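Local coordinates for protein putative sulfatase yidJ (Bacteroides fragilis, PDB 2QZU) that probably hydrolyses sulfate esters, as a putative metal-binding arylsulfatase of the sulfatase family, at residues F32-Q37 with I356-L361; P141-Y146 with W154-P159; E210-Q215 with I294-Q299; N305-F310 with L366-F371; E332-P337 with G415-R420. All coordinates share one frame; numbering follows the deposited sequence.

Contact 1: residues F32-Q37 with I356-L361; sequences FIMADQ and IAFADL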
# COMPACT_ATOMS: atom_id res chain seq x y z
N PHE A 32 24.13 -11.69 15.88
CA PHE A 32 23.03 -10.92 16.42
C PHE A 32 21.95 -10.79 15.35
O PHE A 32 22.13 -10.08 14.36
CB PHE A 32 23.55 -9.54 16.84
CG PHE A 32 22.59 -8.73 17.66
CD1 PHE A 32 21.49 -8.12 17.07
CD2 PHE A 32 22.83 -8.53 19.02
CE1 PHE A 32 20.63 -7.31 17.83
CE2 PHE A 32 21.98 -7.73 19.78
CZ PHE A 32 20.88 -7.12 19.19
N ILE A 33 20.84 -11.48 15.56
CA ILE A 33 19.75 -11.46 14.61
C ILE A 33 18.56 -10.71 15.19
O ILE A 33 18.18 -10.93 16.34
CB ILE A 33 19.29 -12.89 14.24
CG1 ILE A 33 20.48 -13.69 13.71
CG2 ILE A 33 18.18 -12.82 13.19
CD1 ILE A 33 20.15 -15.14 13.44
N MSE A 34 17.98 -9.82 14.40
CA MSE A 34 16.81 -9.09 14.85
C MSE A 34 15.86 -8.90 13.69
O MSE A 34 16.27 -8.81 12.54
CB MSE A 34 17.21 -7.74 15.46
CG MSE A 34 17.87 -6.76 14.52
SE MSE A 34 18.29 -5.09 15.42
CE MSE A 34 20.12 -4.87 14.85
N ALA A 35 14.58 -8.88 14.02
CA ALA A 35 13.53 -8.69 13.03
C ALA A 35 12.76 -7.50 13.56
O ALA A 35 12.35 -7.49 14.72
CB ALA A 35 12.64 -9.93 12.96
N ASP A 36 12.57 -6.50 12.72
CA ASP A 36 11.88 -5.29 13.13
C ASP A 36 10.39 -5.48 13.42
O ASP A 36 9.69 -6.23 12.74
CB ASP A 36 12.09 -4.22 12.04
CG ASP A 36 11.68 -2.84 12.50
OD1 ASP A 36 10.47 -2.58 12.63
OD2 ASP A 36 12.59 -2.00 12.72
N GLN A 37 9.92 -4.81 14.47
CA GLN A 37 8.50 -4.84 14.84
C GLN A 37 7.95 -6.22 15.17
O GLN A 37 6.80 -6.53 14.85
CB GLN A 37 7.71 -4.20 13.70
CG GLN A 37 6.32 -3.72 14.05
CD GLN A 37 5.91 -2.54 13.19
OE1 GLN A 37 6.54 -1.48 13.23
NE2 GLN A 37 4.86 -2.73 12.39
N ILE A 356 15.33 -8.22 30.93
CA ILE A 356 16.42 -7.66 30.15
C ILE A 356 15.83 -6.76 29.06
O ILE A 356 14.74 -7.02 28.54
CB ILE A 356 17.27 -8.79 29.51
CG1 ILE A 356 18.39 -8.19 28.65
CG2 ILE A 356 16.39 -9.71 28.67
CD1 ILE A 356 19.42 -9.22 28.21
N ALA A 357 16.53 -5.68 28.74
CA ALA A 357 16.05 -4.76 27.72
C ALA A 357 16.95 -4.79 26.49
O ALA A 357 18.13 -5.12 26.58
CB ALA A 357 16.00 -3.34 28.27
N PHE A 358 16.37 -4.43 25.36
CA PHE A 358 17.08 -4.38 24.09
C PHE A 358 18.40 -3.63 24.25
O PHE A 358 19.44 -4.07 23.77
CB PHE A 358 16.18 -3.68 23.06
CG PHE A 358 16.71 -3.68 21.65
CD1 PHE A 358 16.90 -4.87 20.95
CD2 PHE A 358 16.95 -2.47 20.99
CE1 PHE A 358 17.30 -4.86 19.61
CE2 PHE A 358 17.35 -2.45 19.66
CZ PHE A 358 17.53 -3.65 18.97
N ALA A 359 18.35 -2.50 24.96
CA ALA A 359 19.53 -1.66 25.17
C ALA A 359 20.59 -2.18 26.14
O ALA A 359 21.69 -1.64 26.22
CB ALA A 359 19.10 -0.26 25.59
N ASP A 360 20.26 -3.23 26.89
CA ASP A 360 21.22 -3.79 27.84
C ASP A 360 22.20 -4.74 27.16
O ASP A 360 23.19 -5.15 27.77
CB ASP A 360 20.50 -4.56 28.95
CG ASP A 360 19.57 -3.69 29.75
OD1 ASP A 360 19.89 -2.49 29.94
OD2 ASP A 360 18.53 -4.20 30.22
N LEU A 361 21.95 -5.06 25.89
CA LEU A 361 22.81 -6.00 25.18
C LEU A 361 24.26 -5.55 24.98
O LEU A 361 25.16 -6.39 24.90
CB LEU A 361 22.17 -6.39 23.85
CG LEU A 361 20.92 -7.27 24.03
CD1 LEU A 361 20.24 -7.50 22.68
CD2 LEU A 361 21.31 -8.60 24.66

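Contact 2: residues P141-Y146 with W154-P159; sequences PYVDTY and WNEWCP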
# COMPACT_ATOMS: atom_id res chain seq x y z
N PRO A 141 20.81 16.24 -1.86
CA PRO A 141 19.65 15.61 -2.51
C PRO A 141 19.49 14.18 -2.00
O PRO A 141 20.47 13.43 -1.93
CB PRO A 141 20.02 15.67 -3.99
CG PRO A 141 21.51 15.52 -3.97
CD PRO A 141 21.90 16.44 -2.83
N TYR A 142 18.27 13.81 -1.64
CA TYR A 142 18.00 12.48 -1.10
C TYR A 142 18.23 11.36 -2.11
O TYR A 142 18.02 11.54 -3.31
CB TYR A 142 16.55 12.41 -0.60
CG TYR A 142 16.19 13.49 0.40
CD1 TYR A 142 16.93 13.65 1.58
CD2 TYR A 142 15.11 14.34 0.18
CE1 TYR A 142 16.60 14.64 2.50
CE2 TYR A 142 14.77 15.33 1.10
CZ TYR A 142 15.52 15.48 2.26
OH TYR A 142 15.21 16.46 3.17
N VAL A 143 18.68 10.20 -1.63
CA VAL A 143 18.91 9.07 -2.51
C VAL A 143 17.57 8.69 -3.13
O VAL A 143 16.51 8.86 -2.51
CB VAL A 143 19.53 7.85 -1.78
CG1 VAL A 143 20.92 8.21 -1.27
CG2 VAL A 143 18.63 7.41 -0.64
N ASP A 144 17.62 8.16 -4.35
CA ASP A 144 16.41 7.82 -5.10
C ASP A 144 15.61 6.56 -4.78
O ASP A 144 15.52 5.64 -5.61
CB ASP A 144 16.77 7.84 -6.60
CG ASP A 144 15.54 7.79 -7.49
OD1 ASP A 144 14.54 8.45 -7.16
OD2 ASP A 144 15.59 7.10 -8.53
N THR A 145 15.01 6.50 -3.59
CA THR A 145 14.15 5.37 -3.22
C THR A 145 12.77 5.96 -2.95
O THR A 145 12.65 7.15 -2.64
CB THR A 145 14.66 4.59 -1.98
OG1 THR A 145 14.90 5.49 -0.90
CG2 THR A 145 15.93 3.83 -2.33
N TYR A 146 11.73 5.14 -3.06
CA TYR A 146 10.36 5.61 -2.88
C TYR A 146 10.05 6.39 -1.60
O TYR A 146 9.27 7.34 -1.63
CB TYR A 146 9.36 4.45 -3.01
CG TYR A 146 9.19 3.66 -1.73
CD1 TYR A 146 10.10 2.67 -1.38
CD2 TYR A 146 8.17 3.97 -0.84
CE1 TYR A 146 10.00 2.01 -0.16
CE2 TYR A 146 8.06 3.33 0.38
CZ TYR A 146 8.99 2.35 0.71
OH TYR A 146 8.95 1.74 1.94
N TRP A 154 13.21 9.38 4.39
CA TRP A 154 13.56 8.47 5.47
C TRP A 154 14.82 7.63 5.29
O TRP A 154 15.40 7.15 6.26
CB TRP A 154 12.40 7.50 5.73
CG TRP A 154 11.20 8.12 6.35
CD1 TRP A 154 10.36 9.03 5.78
CD2 TRP A 154 10.72 7.91 7.68
NE1 TRP A 154 9.39 9.41 6.68
CE2 TRP A 154 9.59 8.73 7.86
CE3 TRP A 154 11.15 7.10 8.75
CZ2 TRP A 154 8.87 8.78 9.05
CZ3 TRP A 154 10.43 7.14 9.94
CH2 TRP A 154 9.31 7.98 10.08
N ASN A 155 15.24 7.45 4.04
CA ASN A 155 16.38 6.60 3.75
C ASN A 155 17.65 7.37 3.41
O ASN A 155 17.62 8.36 2.69
CB ASN A 155 15.98 5.64 2.62
CG ASN A 155 17.04 4.62 2.30
OD1 ASN A 155 17.63 4.00 3.19
ND2 ASN A 155 17.27 4.41 1.01
N GLU A 156 18.76 6.91 3.97
CA GLU A 156 20.05 7.55 3.73
C GLU A 156 21.18 6.52 3.74
O GLU A 156 21.06 5.45 4.34
CB GLU A 156 20.29 8.62 4.80
CG GLU A 156 21.60 9.39 4.65
CD GLU A 156 21.75 10.02 3.27
OE1 GLU A 156 20.98 10.95 2.94
OE2 GLU A 156 22.64 9.59 2.51
N TRP A 157 22.26 6.84 3.05
CA TRP A 157 23.44 5.98 2.95
C TRP A 157 24.29 6.12 4.21
O TRP A 157 24.29 7.18 4.85
CB TRP A 157 24.26 6.41 1.72
CG TRP A 157 25.54 5.65 1.48
CD1 TRP A 157 25.68 4.30 1.29
CD2 TRP A 157 26.85 6.21 1.30
NE1 TRP A 157 26.98 3.99 1.01
CE2 TRP A 157 27.73 5.14 1.01
CE3 TRP A 157 27.37 7.51 1.36
CZ2 TRP A 157 29.09 5.33 0.78
CZ3 TRP A 157 28.73 7.71 1.13
CH2 TRP A 157 29.57 6.62 0.84
N CYS A 158 25.01 5.06 4.56
CA CYS A 158 25.90 5.11 5.72
C CYS A 158 27.31 5.02 5.16
O CYS A 158 27.75 3.95 4.75
CB CYS A 158 25.66 3.94 6.67
SG CYS A 158 26.68 4.02 8.17
N PRO A 159 28.03 6.16 5.11
CA PRO A 159 29.39 6.15 4.58
C PRO A 159 30.29 5.31 5.50
O PRO A 159 29.98 5.12 6.68
CB PRO A 159 29.77 7.63 4.58
CG PRO A 159 29.00 8.18 5.74
CD PRO A 159 27.65 7.50 5.59
O HOH W 1 18.85 10.42 1.30

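Contact 3: residues E210-Q215 with I294-Q299; sequences EYINGQ and IEALKQ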
# COMPACT_ATOMS: atom_id res chain seq x y z
N GLU A 210 26.77 -16.85 3.36
CA GLU A 210 28.05 -16.71 2.68
C GLU A 210 29.09 -16.16 3.65
O GLU A 210 30.23 -16.63 3.68
CB GLU A 210 27.92 -15.77 1.48
CG GLU A 210 26.91 -16.26 0.46
CD GLU A 210 26.88 -15.42 -0.80
OE1 GLU A 210 27.00 -14.18 -0.69
OE2 GLU A 210 26.73 -16.00 -1.89
N TYR A 211 28.70 -15.18 4.46
CA TYR A 211 29.62 -14.60 5.43
C TYR A 211 30.08 -15.67 6.42
O TYR A 211 31.27 -15.81 6.70
CB TYR A 211 28.94 -13.47 6.21
CG TYR A 211 29.90 -12.71 7.11
CD1 TYR A 211 30.77 -11.76 6.59
CD2 TYR A 211 29.94 -12.97 8.48
CE1 TYR A 211 31.66 -11.08 7.41
CE2 TYR A 211 30.83 -12.28 9.31
CZ TYR A 211 31.68 -11.34 8.77
OH TYR A 211 32.56 -10.66 9.58
N ILE A 212 29.12 -16.42 6.95
CA ILE A 212 29.41 -17.48 7.91
C ILE A 212 30.32 -18.57 7.31
O ILE A 212 31.24 -19.04 7.98
CB ILE A 212 28.10 -18.10 8.43
CG1 ILE A 212 27.38 -17.07 9.31
CG2 ILE A 212 28.39 -19.37 9.21
CD1 ILE A 212 25.97 -17.46 9.72
N ASN A 213 30.06 -18.96 6.07
CA ASN A 213 30.88 -19.97 5.41
C ASN A 213 32.33 -19.49 5.37
O ASN A 213 33.26 -20.28 5.55
CB ASN A 213 30.39 -20.20 3.97
CG ASN A 213 29.08 -20.96 3.90
OD1 ASN A 213 28.46 -21.06 2.84
ND2 ASN A 213 28.64 -21.51 5.03
N GLY A 214 32.51 -18.19 5.15
CA GLY A 214 33.85 -17.63 5.09
C GLY A 214 34.58 -17.55 6.41
O GLY A 214 35.76 -17.20 6.44
N GLN A 215 33.90 -17.87 7.51
CA GLN A 215 34.52 -17.82 8.83
C GLN A 215 34.88 -19.22 9.33
O GLN A 215 35.38 -19.39 10.44
CB GLN A 215 33.56 -17.18 9.85
CG GLN A 215 32.95 -15.85 9.43
CD GLN A 215 33.99 -14.82 9.06
OE1 GLN A 215 34.91 -14.54 9.83
NE2 GLN A 215 33.85 -14.23 7.88
N ILE A 294 21.06 -20.50 11.28
CA ILE A 294 21.47 -21.41 12.33
C ILE A 294 22.09 -22.66 11.72
O ILE A 294 23.12 -23.14 12.19
CB ILE A 294 20.28 -21.83 13.22
CG1 ILE A 294 19.68 -20.60 13.90
CG2 ILE A 294 20.72 -22.86 14.25
CD1 ILE A 294 20.67 -19.79 14.70
N GLU A 295 21.47 -23.16 10.66
CA GLU A 295 21.98 -24.36 9.99
C GLU A 295 23.38 -24.13 9.44
O GLU A 295 24.22 -25.03 9.47
CB GLU A 295 21.04 -24.77 8.85
CG GLU A 295 21.43 -26.08 8.17
CD GLU A 295 20.46 -26.49 7.08
OE1 GLU A 295 19.25 -26.64 7.39
OE2 GLU A 295 20.89 -26.66 5.93
N ALA A 296 23.63 -22.93 8.93
CA ALA A 296 24.95 -22.60 8.38
C ALA A 296 25.97 -22.62 9.51
O ALA A 296 27.09 -23.10 9.34
CB ALA A 296 24.92 -21.23 7.72
N LEU A 297 25.58 -22.09 10.67
CA LEU A 297 26.47 -22.07 11.83
C LEU A 297 26.82 -23.51 12.24
O LEU A 297 27.98 -23.82 12.47
CB LEU A 297 25.81 -21.34 13.00
CG LEU A 297 25.70 -19.82 12.87
CD1 LEU A 297 24.92 -19.27 14.06
CD2 LEU A 297 27.10 -19.20 12.82
N LYS A 298 25.81 -24.37 12.31
CA LYS A 298 26.04 -25.77 12.69
C LYS A 298 26.88 -26.52 11.66
O LYS A 298 27.75 -27.32 12.01
CB LYS A 298 24.69 -26.48 12.89
CG LYS A 298 23.96 -26.06 14.15
CD LYS A 298 22.64 -26.81 14.30
CE LYS A 298 22.05 -26.65 15.70
NZ LYS A 298 21.77 -25.24 16.04
N GLN A 299 26.62 -26.26 10.38
CA GLN A 299 27.36 -26.90 9.29
C GLN A 299 28.85 -26.55 9.32
O GLN A 299 29.69 -27.37 8.96
CB GLN A 299 26.77 -26.46 7.94
CG GLN A 299 27.52 -26.95 6.70
CD GLN A 299 27.52 -28.46 6.56
OE1 GLN A 299 26.49 -29.11 6.73
NE2 GLN A 299 28.67 -29.02 6.23

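Contact 4: residues N305-F310 with L366-F371; sequences NTIVVF and LSMMGF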
# COMPACT_ATOMS: atom_id res chain seq x y z
N ASN A 305 30.35 -22.35 19.92
CA ASN A 305 31.08 -21.27 20.57
C ASN A 305 30.76 -19.92 19.99
O ASN A 305 31.64 -19.08 19.78
CB ASN A 305 32.59 -21.50 20.53
CG ASN A 305 33.33 -20.61 21.51
OD1 ASN A 305 32.93 -20.50 22.68
ND2 ASN A 305 34.40 -19.97 21.05
N THR A 306 29.48 -19.72 19.72
CA THR A 306 28.98 -18.47 19.18
C THR A 306 27.75 -18.10 19.98
O THR A 306 26.91 -18.95 20.28
CB THR A 306 28.56 -18.61 17.71
OG1 THR A 306 29.71 -18.86 16.89
CG2 THR A 306 27.86 -17.33 17.22
N ILE A 307 27.66 -16.83 20.36
CA ILE A 307 26.48 -16.37 21.08
C ILE A 307 25.51 -15.95 19.99
O ILE A 307 25.82 -15.06 19.19
CB ILE A 307 26.79 -15.15 21.96
CG1 ILE A 307 27.78 -15.54 23.07
CG2 ILE A 307 25.50 -14.60 22.56
CD1 ILE A 307 28.32 -14.36 23.85
N VAL A 308 24.36 -16.61 19.92
CA VAL A 308 23.35 -16.28 18.93
C VAL A 308 22.21 -15.60 19.67
O VAL A 308 21.72 -16.12 20.67
CB VAL A 308 22.82 -17.53 18.20
CG1 VAL A 308 21.70 -17.14 17.22
CG2 VAL A 308 23.95 -18.21 17.46
N VAL A 309 21.82 -14.43 19.19
CA VAL A 309 20.74 -13.67 19.81
C VAL A 309 19.65 -13.39 18.79
O VAL A 309 19.95 -13.01 17.66
CB VAL A 309 21.24 -12.29 20.32
CG1 VAL A 309 20.09 -11.54 20.98
CG2 VAL A 309 22.40 -12.46 21.27
N PHE A 310 18.39 -13.61 19.17
CA PHE A 310 17.27 -13.26 18.29
C PHE A 310 16.42 -12.30 19.10
O PHE A 310 15.92 -12.65 20.17
CB PHE A 310 16.40 -14.45 17.89
CG PHE A 310 15.25 -14.04 16.99
CD1 PHE A 310 15.48 -13.75 15.65
CD2 PHE A 310 13.97 -13.86 17.50
CE1 PHE A 310 14.46 -13.27 14.83
CE2 PHE A 310 12.93 -13.38 16.69
CZ PHE A 310 13.18 -13.08 15.35
N LEU A 366 29.15 -7.79 25.76
CA LEU A 366 30.59 -7.53 25.87
C LEU A 366 31.20 -8.23 27.08
O LEU A 366 32.28 -8.82 26.97
CB LEU A 366 30.84 -6.03 25.94
CG LEU A 366 31.58 -5.38 24.76
CD1 LEU A 366 31.16 -6.00 23.45
CD2 LEU A 366 31.31 -3.88 24.77
N SER A 367 30.53 -8.17 28.23
CA SER A 367 31.05 -8.82 29.43
C SER A 367 31.00 -10.34 29.24
O SER A 367 31.94 -11.04 29.62
CB SER A 367 30.23 -8.42 30.66
OG SER A 367 30.51 -7.08 31.05
N MSE A 368 29.92 -10.85 28.66
CA MSE A 368 29.79 -12.29 28.43
C MSE A 368 30.91 -12.78 27.51
O MSE A 368 31.40 -13.90 27.65
CB MSE A 368 28.45 -12.62 27.77
CG MSE A 368 27.24 -12.53 28.68
SE MSE A 368 25.61 -12.79 27.65
CE MSE A 368 25.79 -14.69 27.29
N MSE A 369 31.32 -11.92 26.58
CA MSE A 369 32.35 -12.26 25.61
C MSE A 369 33.79 -12.14 26.12
O MSE A 369 34.72 -12.53 25.41
CB MSE A 369 32.17 -11.41 24.36
CG MSE A 369 30.90 -11.74 23.61
SE MSE A 369 30.41 -10.46 22.26
CE MSE A 369 28.56 -11.01 22.05
N GLY A 370 33.95 -11.61 27.32
CA GLY A 370 35.28 -11.46 27.89
C GLY A 370 35.88 -10.07 27.73
O GLY A 370 37.09 -9.89 27.90
N PHE A 371 35.04 -9.09 27.41
CA PHE A 371 35.53 -7.72 27.22
C PHE A 371 34.89 -6.71 28.16
O PHE A 371 34.64 -5.56 27.79
CB PHE A 371 35.29 -7.30 25.76
CG PHE A 371 35.99 -8.18 24.75
CD1 PHE A 371 37.38 -8.28 24.74
CD2 PHE A 371 35.26 -8.93 23.84
CE1 PHE A 371 38.03 -9.11 23.83
CE2 PHE A 371 35.91 -9.77 22.93
CZ PHE A 371 37.30 -9.86 22.92

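Contact 5: residues E332-P337 with G415-R420; sequences ESMRIP and GLRTDR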
# COMPACT_ATOMS: atom_id res chain seq x y z
N GLU A 332 2.05 -4.72 24.42
CA GLU A 332 2.18 -5.19 23.04
C GLU A 332 3.21 -4.39 22.25
O GLU A 332 3.72 -4.85 21.23
CB GLU A 332 0.83 -5.16 22.31
CG GLU A 332 0.28 -3.76 22.09
CD GLU A 332 -0.62 -3.29 23.23
OE1 GLU A 332 -0.50 -3.82 24.35
OE2 GLU A 332 -1.43 -2.37 22.99
N SER A 333 3.51 -3.20 22.74
CA SER A 333 4.49 -2.31 22.12
C SER A 333 5.90 -2.51 22.70
O SER A 333 6.88 -2.60 21.96
CB SER A 333 4.04 -0.85 22.31
OG SER A 333 5.05 0.06 21.92
N MSE A 334 5.98 -2.60 24.02
CA MSE A 334 7.26 -2.77 24.71
C MSE A 334 7.86 -4.18 24.68
O MSE A 334 9.07 -4.34 24.57
CB MSE A 334 7.15 -2.33 26.18
CG MSE A 334 6.86 -0.85 26.40
SE MSE A 334 6.97 -0.37 28.30
CE MSE A 334 8.89 -0.44 28.48
N ARG A 335 7.02 -5.21 24.78
CA ARG A 335 7.51 -6.59 24.79
C ARG A 335 8.13 -7.05 23.48
O ARG A 335 7.53 -6.94 22.41
CB ARG A 335 6.40 -7.54 25.22
CG ARG A 335 6.14 -7.54 26.73
CD ARG A 335 7.05 -8.54 27.43
NE ARG A 335 6.76 -9.89 26.95
CZ ARG A 335 7.58 -10.64 26.23
NH1 ARG A 335 7.20 -11.84 25.83
NH2 ARG A 335 8.79 -10.19 25.91
N ILE A 336 9.35 -7.57 23.57
CA ILE A 336 10.09 -8.06 22.41
C ILE A 336 10.64 -9.45 22.66
O ILE A 336 10.81 -9.88 23.81
CB ILE A 336 11.29 -7.15 22.07
CG1 ILE A 336 12.23 -7.03 23.28
CG2 ILE A 336 10.81 -5.78 21.64
CD1 ILE A 336 13.56 -6.34 22.99
N PRO A 337 10.89 -10.20 21.57
CA PRO A 337 11.44 -11.54 21.74
C PRO A 337 12.90 -11.36 22.16
O PRO A 337 13.50 -10.32 21.88
CB PRO A 337 11.32 -12.15 20.35
CG PRO A 337 11.49 -10.96 19.46
CD PRO A 337 10.63 -9.92 20.15
N GLY A 415 8.90 6.86 32.21
CA GLY A 415 8.21 5.90 33.05
C GLY A 415 9.09 4.78 33.53
O GLY A 415 10.29 4.75 33.28
N LEU A 416 8.46 3.85 34.24
CA LEU A 416 9.15 2.69 34.78
C LEU A 416 8.26 1.46 34.63
O LEU A 416 7.04 1.55 34.69
CB LEU A 416 9.45 2.90 36.27
CG LEU A 416 10.37 4.04 36.70
CD1 LEU A 416 10.32 4.17 38.22
CD2 LEU A 416 11.79 3.77 36.22
N ARG A 417 8.89 0.31 34.41
CA ARG A 417 8.16 -0.95 34.28
C ARG A 417 8.74 -1.92 35.30
O ARG A 417 9.91 -2.30 35.20
CB ARG A 417 8.30 -1.54 32.87
CG ARG A 417 7.52 -2.85 32.65
CD ARG A 417 7.69 -3.38 31.23
NE ARG A 417 6.93 -4.60 30.96
CZ ARG A 417 7.21 -5.80 31.46
NH1 ARG A 417 8.26 -5.96 32.26
NH2 ARG A 417 6.46 -6.85 31.15
N THR A 418 7.95 -2.28 36.31
CA THR A 418 8.42 -3.23 37.30
C THR A 418 7.80 -4.57 36.91
O THR A 418 7.02 -4.63 35.96
CB THR A 418 7.95 -2.88 38.73
OG1 THR A 418 6.58 -3.27 38.90
CG2 THR A 418 8.08 -1.38 38.98
N ASP A 419 8.14 -5.63 37.63
CA ASP A 419 7.59 -6.94 37.31
C ASP A 419 6.07 -7.00 37.47
O ASP A 419 5.45 -7.99 37.09
CB ASP A 419 8.24 -8.04 38.16
CG ASP A 419 8.19 -7.74 39.65
OD1 ASP A 419 7.21 -7.12 40.11
OD2 ASP A 419 9.13 -8.13 40.36
N ARG A 420 5.48 -5.95 38.03
CA ARG A 420 4.03 -5.92 38.23
C ARG A 420 3.34 -4.67 37.70
O ARG A 420 2.24 -4.75 37.15
CB ARG A 420 3.70 -6.06 39.72
CG ARG A 420 2.21 -5.94 40.02
CD ARG A 420 1.91 -6.04 41.51
NE ARG A 420 0.47 -5.98 41.76
CZ ARG A 420 -0.08 -5.97 42.97
NH1 ARG A 420 0.69 -6.01 44.06
NH2 ARG A 420 -1.39 -5.91 43.10

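Contact 1: residues F32-Q37 with I356-L361
Phe32 reaches from the strand into the hydrophobic layer formed with Phe358 and Leu361. Its CB already points toward 356-361. CG stands anti to the backbone N (chi1 -169°), and the ring continues in that direction. At the far end of the ring, Phe32 CE2 meets Leu361 CD1 at 3.4 Å. The neighbouring Phe32 CZ touches the same methyl and also comes within 4.3 Å of Phe358 CE1, which lies at the edge of the Phe32 ring. Strand 29-35 runs through the interior of the large mixed sheet of this alkaline phosphatase-like alpha/beta fold. Helix 76-85, which starts at the predicted 3-oxoalanine site Ser76 (unmodified here), covers the contact through Leu83. Two residues on from Phe32, selenomethionine Met34 also points toward 356-361. Met34 SE lies 3.9 Å from Phe358 CZ, a Met-aromatic contact. Taken from the ring centroid, the selenium is 87° off the normal, at the ring edge. On the other segment, Asp360 OD2 accepts a bond from Ala357 N at 2.9 Å, from above the carboxylate plane.

Contact 2: residues P141-Y146 with W154-P159
Val143 and Glu156 have the nearest CA atoms of two irregular segments, 6.5 Å apart. Neither segment is helix or strand. An inverse gamma turn centred on Asp144 kinks the first, closed by Thr145 N to Val143 O at 3.0 Å. On its two sides, Val143 and Thr145 both point CB toward the second segment. Val143 CG2 packs on Asn155 O at 3.6 Å and beside the amide nitrogen. Asn155 ND2 donates to Thr145 OG1 at 3.2 Å, although the placement of ND2 is doubtful. Thr145 OG1 also hydrogen-bonds to Asn147 OD1, and Asn155 OD1 accepts from Thr174 N. One water links the segments. It accepts from Val143 N and donates to Asn155 O at 2.8 Å and to Glu156 OE1 at 2.7 Å. Glu156 OE2 accepts a hydrogen bond from Trp157 N and forms a salt bridge to Arg190. The loop between strands 126-130 and 168-172 is thus joined to itself by Val143 packing, by a less certain amide-to-hydroxyl bond and by the water, which satisfies groups that do not meet directly.

Contact 3: residues E210-Q215 with I294-Q299
Ile212 and Leu297 reach each other with similar torsions: in both, the gamma carbon that leads the chain lies opposite the carbonyl carbon (chi1 -69° and -72°). For Ile212 this carries CG1 and CD1 against the Leu297 methyl CD2, while CG2 takes the other branch. The contact is helix-on-helix packing between the C-terminal ends of helices 200-213 and 267-299. Both helices lie against the large mixed sheet of the alpha/beta fold. Ile212 is the residue on which the contact turns, and its CB points at the second helix. Ile212 CD1 rests on Leu297 CD2 at 3.7 Å, and Ile212 CG2 meets the same methyl at 3.8 Å. The two side chains cross at about a right angle, and the one leucine methyl meets both branches of the isoleucine. Ile212 CG2 also faces Ala296, 4.2 Å from its CB. Alanine has only CB to offer here, and the CA atoms of Ile212 and Leu297 are 6.7 Å apart. No hydrogen bond links the two segments. Leu302 covers Ile212 from a loop, and Leu297 continues onto Val308 of strand 306-311. Gln215 folds its amide back onto its own segment. Gln215 NE2 bonds to Tyr211 O at 3.2 Å and also sits over the centre of the Tyr211 ring.

Contact 4: residues N305-F310 with L366-F371
Met369, the residue that Ile307 touches most closely, shares a backbone acceptor with Phe371: both N-H groups bond to Leu366 O. The bond from Phe371 N to Leu366 O is sound at 2.8 Å, while that from Met369 N is weak. With Gly370 N bonding to Ser367 O at 3.1 Å, this is a Schellman motif at the C-terminal end of the helix. Gly370 has the positive phi of such a motif (98°), a conformation glycine adopts readily. The contact itself is wholly apolar. Ile307 sends its CB toward the helix end. Its chi1 of -65° places CG1, and the extended chi2 of 170° carries CD1 on to the selenomethionines. Ile307 CD1 lies 3.7 Å from Met369 CG and 3.8 Å from Met369 CE. The Met369 chain is extended beyond CG, and the isoleucine methyl touches it at CG and again at the terminal CE. A second selenomethionine, Met368, approaches Ile307 CD1 with its CE at 4.3 Å. Ile307 belongs to strand 306-311, which bonds in parallel to strand 29-35 on one side and antiparallel to strand 338-341 on the other. Leu340 of 338-341 touches both Ile307 and Met368, Leu30 of 29-35 touches Met369, and helix 385-390 packs on Met368.

Contact 5: residues E332-P337 with G415-R420
Met334 and Arg417 have the nearest CA atoms of the two segments, yet these are 9.8 Å apart, so side chains bridge the gap between the end of helix 331-334 and the end of strand 412-417. Arg417 does most of the reaching. A chi1 of -178° swings its CG away from the backbone N, and the chain stays extended as far as NE. Selenomethionine Met334 touches the aliphatic part of this arm, with Met334 CE 4.2 Å from Arg417 CD. Farther out, Arg417 NH2 lies 4.1 Å from Arg335 CD. Arg335 follows the helix and has a different shape, bent at chi2 and chi3. The guanidinium planes are turned 68° against each other and do not stack. Arg335 NE and Arg417 NH2 remain 5.2 Å apart. Each guanidinium has its own acid: Arg417 NH2 forms a salt bridge with Glu331, and Arg335 NH1 with Asp41. Arg335 NH2 also bonds to Ala69 O and, weakly, to Ile336 O. The contact joins the large alpha/beta part to the small antiparallel sheet near the C terminus. Hydrocarbon portions carry much of the touching, while the nearby carboxylates probably help to balance the two buried positive charges. Arg440 brings a further like charge close to Arg417 NH2, which Glu331 probably helps to offset.

Overall arrangement
Contact 1 opens at strand 29-35 and closes 319 residues later, just before helix 361-368. Contacts 2 and 3 nest inside it in series: contact 2 closes a short loop at one margin of the fold, and contact 3 pairs two helices over the sheet. Contact 4 opens at 305-310 within contact 1 and closes beyond it, so the two cross. Contact 5 opens at 332-337 and crosses both, ending in the small C-terminal sheet. Contacts 1 and 4 share neighbouring strands, joined by a probable Ile33 N to Val309 O bond. Val308 packs contact 4 onto contact 3, and Ile336 packs contact 5 onto contact 1.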